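Local coordinates for protein D-alanine--D-alanine ligase (Coxiella burnetii, PDB 3TQT) that joins two D-alanines into D-alanyl-D-alanine at the expense of ATP, a step in building the peptidoglycan of the bacterial cell wall, at residues C232-P245 / T280-K292. Numbering follows the deposited sequence.
Sequences CAVLGNGAPKASLP and TKQIQQIAIDAFK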
# COMPACT_ATOMS: atom_id res chain seq x y z
N CYS A 232 -1.56 -13.37 -18.92
CA CYS A 232 -2.58 -14.25 -18.39
C CYS A 232 -3.44 -13.46 -17.42
O CYS A 232 -2.93 -12.78 -16.53
CB CYS A 232 -1.92 -15.45 -17.70
SG CYS A 232 -3.09 -16.67 -17.07
N ALA A 233 -4.75 -13.54 -17.61
CA ALA A 233 -5.68 -12.81 -16.77
C ALA A 233 -6.07 -13.72 -15.62
O ALA A 233 -6.47 -14.86 -15.83
CB ALA A 233 -6.91 -12.41 -17.57
N VAL A 234 -5.94 -13.20 -14.41
CA VAL A 234 -6.33 -13.93 -13.21
C VAL A 234 -7.55 -13.28 -12.57
O VAL A 234 -7.68 -12.05 -12.54
CB VAL A 234 -5.17 -13.99 -12.19
CG1 VAL A 234 -5.60 -14.73 -10.92
CG2 VAL A 234 -3.96 -14.67 -12.82
N LEU A 235 -8.47 -14.11 -12.10
CA LEU A 235 -9.70 -13.62 -11.48
C LEU A 235 -10.00 -14.41 -10.23
O LEU A 235 -9.99 -15.64 -10.24
CB LEU A 235 -10.85 -13.78 -12.46
CG LEU A 235 -12.25 -13.48 -11.94
CD1 LEU A 235 -12.41 -11.99 -11.69
CD2 LEU A 235 -13.24 -13.96 -12.99
N GLY A 236 -10.27 -13.70 -9.14
CA GLY A 236 -10.69 -14.35 -7.92
C GLY A 236 -10.15 -13.66 -6.70
O GLY A 236 -9.42 -12.68 -6.80
N ASN A 237 -10.51 -14.20 -5.54
CA ASN A 237 -9.97 -13.75 -4.28
C ASN A 237 -9.08 -14.87 -3.78
O ASN A 237 -7.92 -14.94 -4.16
CB ASN A 237 -11.09 -13.46 -3.27
CG ASN A 237 -11.75 -12.11 -3.51
OD1 ASN A 237 -11.17 -11.26 -4.18
ND2 ASN A 237 -12.94 -11.91 -2.95
N GLY A 238 -9.64 -15.75 -2.96
CA GLY A 238 -8.90 -16.85 -2.39
C GLY A 238 -8.63 -17.98 -3.36
O GLY A 238 -7.58 -18.63 -3.28
N ALA A 239 -9.57 -18.23 -4.28
CA ALA A 239 -9.43 -19.32 -5.25
C ALA A 239 -9.34 -18.79 -6.68
O ALA A 239 -10.28 -18.93 -7.46
CB ALA A 239 -10.58 -20.30 -5.12
N PRO A 240 -8.19 -18.21 -7.03
CA PRO A 240 -7.99 -17.53 -8.32
C PRO A 240 -8.05 -18.49 -9.49
O PRO A 240 -7.58 -19.62 -9.39
CB PRO A 240 -6.57 -16.95 -8.20
CG PRO A 240 -6.21 -17.06 -6.74
CD PRO A 240 -6.96 -18.25 -6.23
N LYS A 241 -8.62 -18.02 -10.60
CA LYS A 241 -8.68 -18.77 -11.85
C LYS A 241 -7.89 -18.01 -12.90
O LYS A 241 -7.80 -16.79 -12.87
CB LYS A 241 -10.13 -18.93 -12.32
CG LYS A 241 -10.98 -19.82 -11.42
CD LYS A 241 -12.42 -19.89 -11.92
CE LYS A 241 -13.06 -18.50 -12.01
NZ LYS A 241 -14.53 -18.54 -12.31
N ALA A 242 -7.31 -18.75 -13.83
CA ALA A 242 -6.47 -18.13 -14.84
C ALA A 242 -7.09 -18.30 -16.22
O ALA A 242 -7.63 -19.36 -16.53
CB ALA A 242 -5.07 -18.73 -14.79
N SER A 243 -7.01 -17.26 -17.04
CA SER A 243 -7.51 -17.31 -18.41
C SER A 243 -6.55 -18.11 -19.27
O SER A 243 -5.47 -18.48 -18.84
CB SER A 243 -7.59 -15.89 -18.99
OG SER A 243 -6.28 -15.37 -19.19
N LEU A 244 -6.96 -18.38 -20.51
CA LEU A 244 -6.02 -18.83 -21.51
C LEU A 244 -5.01 -17.70 -21.71
O LEU A 244 -5.37 -16.52 -21.66
CB LEU A 244 -6.72 -19.15 -22.82
CG LEU A 244 -7.66 -20.36 -22.68
CD1 LEU A 244 -8.43 -20.60 -23.96
CD2 LEU A 244 -6.88 -21.59 -22.26
N PRO A 245 -3.74 -18.06 -21.92
CA PRO A 245 -2.68 -17.08 -22.12
C PRO A 245 -2.92 -16.28 -23.39
O PRO A 245 -3.52 -16.80 -24.33
CB PRO A 245 -1.43 -17.95 -22.32
CG PRO A 245 -1.80 -19.30 -21.79
CD PRO A 245 -3.26 -19.45 -22.05
N THR A 280 1.51 -23.65 -21.50
CA THR A 280 0.22 -23.06 -21.17
C THR A 280 -0.11 -23.31 -19.71
O THR A 280 -0.47 -22.38 -18.98
CB THR A 280 -0.91 -23.64 -22.03
OG1 THR A 280 -0.69 -23.31 -23.41
CG2 THR A 280 -2.25 -23.08 -21.59
N LYS A 281 0.01 -24.56 -19.29
CA LYS A 281 -0.28 -24.94 -17.92
C LYS A 281 0.62 -24.21 -16.92
O LYS A 281 0.16 -23.82 -15.85
CB LYS A 281 -0.12 -26.46 -17.73
CG LYS A 281 -1.16 -27.29 -18.46
CD LYS A 281 -2.58 -26.92 -18.04
CE LYS A 281 -3.61 -27.84 -18.69
NZ LYS A 281 -5.00 -27.55 -18.22
N GLN A 282 1.88 -24.02 -17.28
CA GLN A 282 2.82 -23.34 -16.39
C GLN A 282 2.42 -21.88 -16.24
O GLN A 282 2.33 -21.36 -15.13
CB GLN A 282 4.24 -23.42 -16.92
CG GLN A 282 4.92 -24.73 -16.69
CD GLN A 282 6.32 -24.72 -17.26
OE1 GLN A 282 7.18 -23.95 -16.82
NE2 GLN A 282 6.55 -25.54 -18.28
N ILE A 283 2.20 -21.23 -17.38
CA ILE A 283 1.76 -19.84 -17.37
C ILE A 283 0.55 -19.67 -16.46
O ILE A 283 0.51 -18.79 -15.60
CB ILE A 283 1.44 -19.38 -18.80
CG1 ILE A 283 2.74 -19.33 -19.62
CG2 ILE A 283 0.74 -18.02 -18.76
CD1 ILE A 283 2.54 -19.09 -21.09
N GLN A 284 -0.44 -20.53 -16.62
CA GLN A 284 -1.65 -20.42 -15.82
C GLN A 284 -1.36 -20.65 -14.34
O GLN A 284 -1.84 -19.90 -13.49
CB GLN A 284 -2.74 -21.35 -16.36
CG GLN A 284 -3.32 -20.86 -17.68
CD GLN A 284 -4.22 -21.88 -18.34
OE1 GLN A 284 -3.91 -23.07 -18.38
NE2 GLN A 284 -5.35 -21.42 -18.85
N GLN A 285 -0.56 -21.67 -14.03
CA GLN A 285 -0.33 -21.98 -12.62
C GLN A 285 0.50 -20.92 -11.93
O GLN A 285 0.22 -20.55 -10.79
CB GLN A 285 0.32 -23.34 -12.43
CG GLN A 285 0.39 -23.74 -10.96
CD GLN A 285 -0.99 -23.92 -10.33
OE1 GLN A 285 -1.72 -24.83 -10.69
NE2 GLN A 285 -1.35 -23.03 -9.39
N ILE A 286 1.51 -20.42 -12.63
CA ILE A 286 2.38 -19.39 -12.06
C ILE A 286 1.61 -18.09 -11.92
O ILE A 286 1.77 -17.38 -10.93
CB ILE A 286 3.63 -19.17 -12.93
CG1 ILE A 286 4.49 -20.44 -12.94
CG2 ILE A 286 4.45 -18.00 -12.39
CD1 ILE A 286 5.71 -20.33 -13.82
N ALA A 287 0.75 -17.79 -12.88
CA ALA A 287 -0.09 -16.59 -12.76
C ALA A 287 -0.93 -16.64 -11.47
O ALA A 287 -1.01 -15.66 -10.72
CB ALA A 287 -0.98 -16.41 -13.98
N ILE A 288 -1.55 -17.80 -11.22
CA ILE A 288 -2.35 -17.99 -10.02
C ILE A 288 -1.48 -17.93 -8.77
O ILE A 288 -1.84 -17.28 -7.80
CB ILE A 288 -3.09 -19.33 -10.06
CG1 ILE A 288 -4.27 -19.24 -11.02
CG2 ILE A 288 -3.56 -19.71 -8.67
CD1 ILE A 288 -4.80 -20.59 -11.45
N ASP A 289 -0.34 -18.60 -8.80
CA ASP A 289 0.56 -18.59 -7.64
C ASP A 289 1.11 -17.19 -7.35
O ASP A 289 1.22 -16.79 -6.19
CB ASP A 289 1.71 -19.57 -7.85
CG ASP A 289 1.25 -21.01 -7.86
OD1 ASP A 289 0.08 -21.27 -7.53
OD2 ASP A 289 2.07 -21.89 -8.19
N ALA A 290 1.46 -16.46 -8.40
CA ALA A 290 1.96 -15.10 -8.26
C ALA A 290 0.87 -14.20 -7.66
O ALA A 290 1.13 -13.41 -6.77
CB ALA A 290 2.37 -14.56 -9.63
N PHE A 291 -0.34 -14.32 -8.21
CA PHE A 291 -1.50 -13.59 -7.73
C PHE A 291 -1.63 -13.79 -6.22
O PHE A 291 -1.83 -12.85 -5.46
CB PHE A 291 -2.73 -14.14 -8.44
CG PHE A 291 -4.01 -13.39 -8.16
CD1 PHE A 291 -4.41 -12.35 -8.99
CD2 PHE A 291 -4.81 -13.73 -7.09
CE1 PHE A 291 -5.59 -11.67 -8.74
CE2 PHE A 291 -5.98 -13.06 -6.84
CZ PHE A 291 -6.37 -12.03 -7.66
N LYS A 292 -1.50 -15.04 -5.79
CA LYS A 292 -1.67 -15.35 -4.37
C LYS A 292 -0.50 -14.83 -3.56
O LYS A 292 -0.67 -14.32 -2.45
CB LYS A 292 -1.85 -16.86 -4.18
CG LYS A 292 -3.21 -17.37 -4.63
CD LYS A 292 -3.20 -18.87 -4.94
CE LYS A 292 -3.39 -19.72 -3.71
NZ LYS A 292 -3.45 -21.16 -4.08
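V234 lays its CG1 methyl over one face of the F291 ring, 3.6 Å from V234 CG1 to the ring centroid and displaced toward the CD1 side. From a CB already directed at the hairpin, chi1 of -174° (CG anti to the backbone N) carries the ring along under V234 and toward the turn, where F291 CZ lies 3.2 Å from G236 O. P240 approaches the same ring obliquely through CG, 3.6 Å from F291 CD2, while the aliphatic stem of K292 crosses the proline at about a right angle. The other V234 methyl, CG2, rests 3.6 Å from A287 CB, and C232 SG touches that alanine too; its small side chain is consistent with the 8.6 Å approach between the axes of strand 232-236 and segment 280-292. On the neighbouring strand, A242 CB packs against Q284 CB and I288 CD1. Farther along, P245 covers T280 CG2 and I283 CG2. A single hydrogen bond spans the contact: Q284 NE2 comes to S243 O (2.9 Å, N-H...O angle 164°) from above the carbonyl plane, while S243 O itself lies nearly in the plane of the Q284 amide. S243 OG donates to L244 O and accepts from A233 N, the latter bond linking the two strands. A233 and L235 pack against helices 328-335 and 340-370. Strand 298-306 pairs with C232 and V234, its F304 and A300 extending the surface beneath the helix; it also carries the predicted magnesium ligand D303. Segment 280-292 crosses strand 232-236 at -48°, a helix packed on one face of an antiparallel sheet, as in the alpha+beta C-terminal part of the ATP-grasp fold.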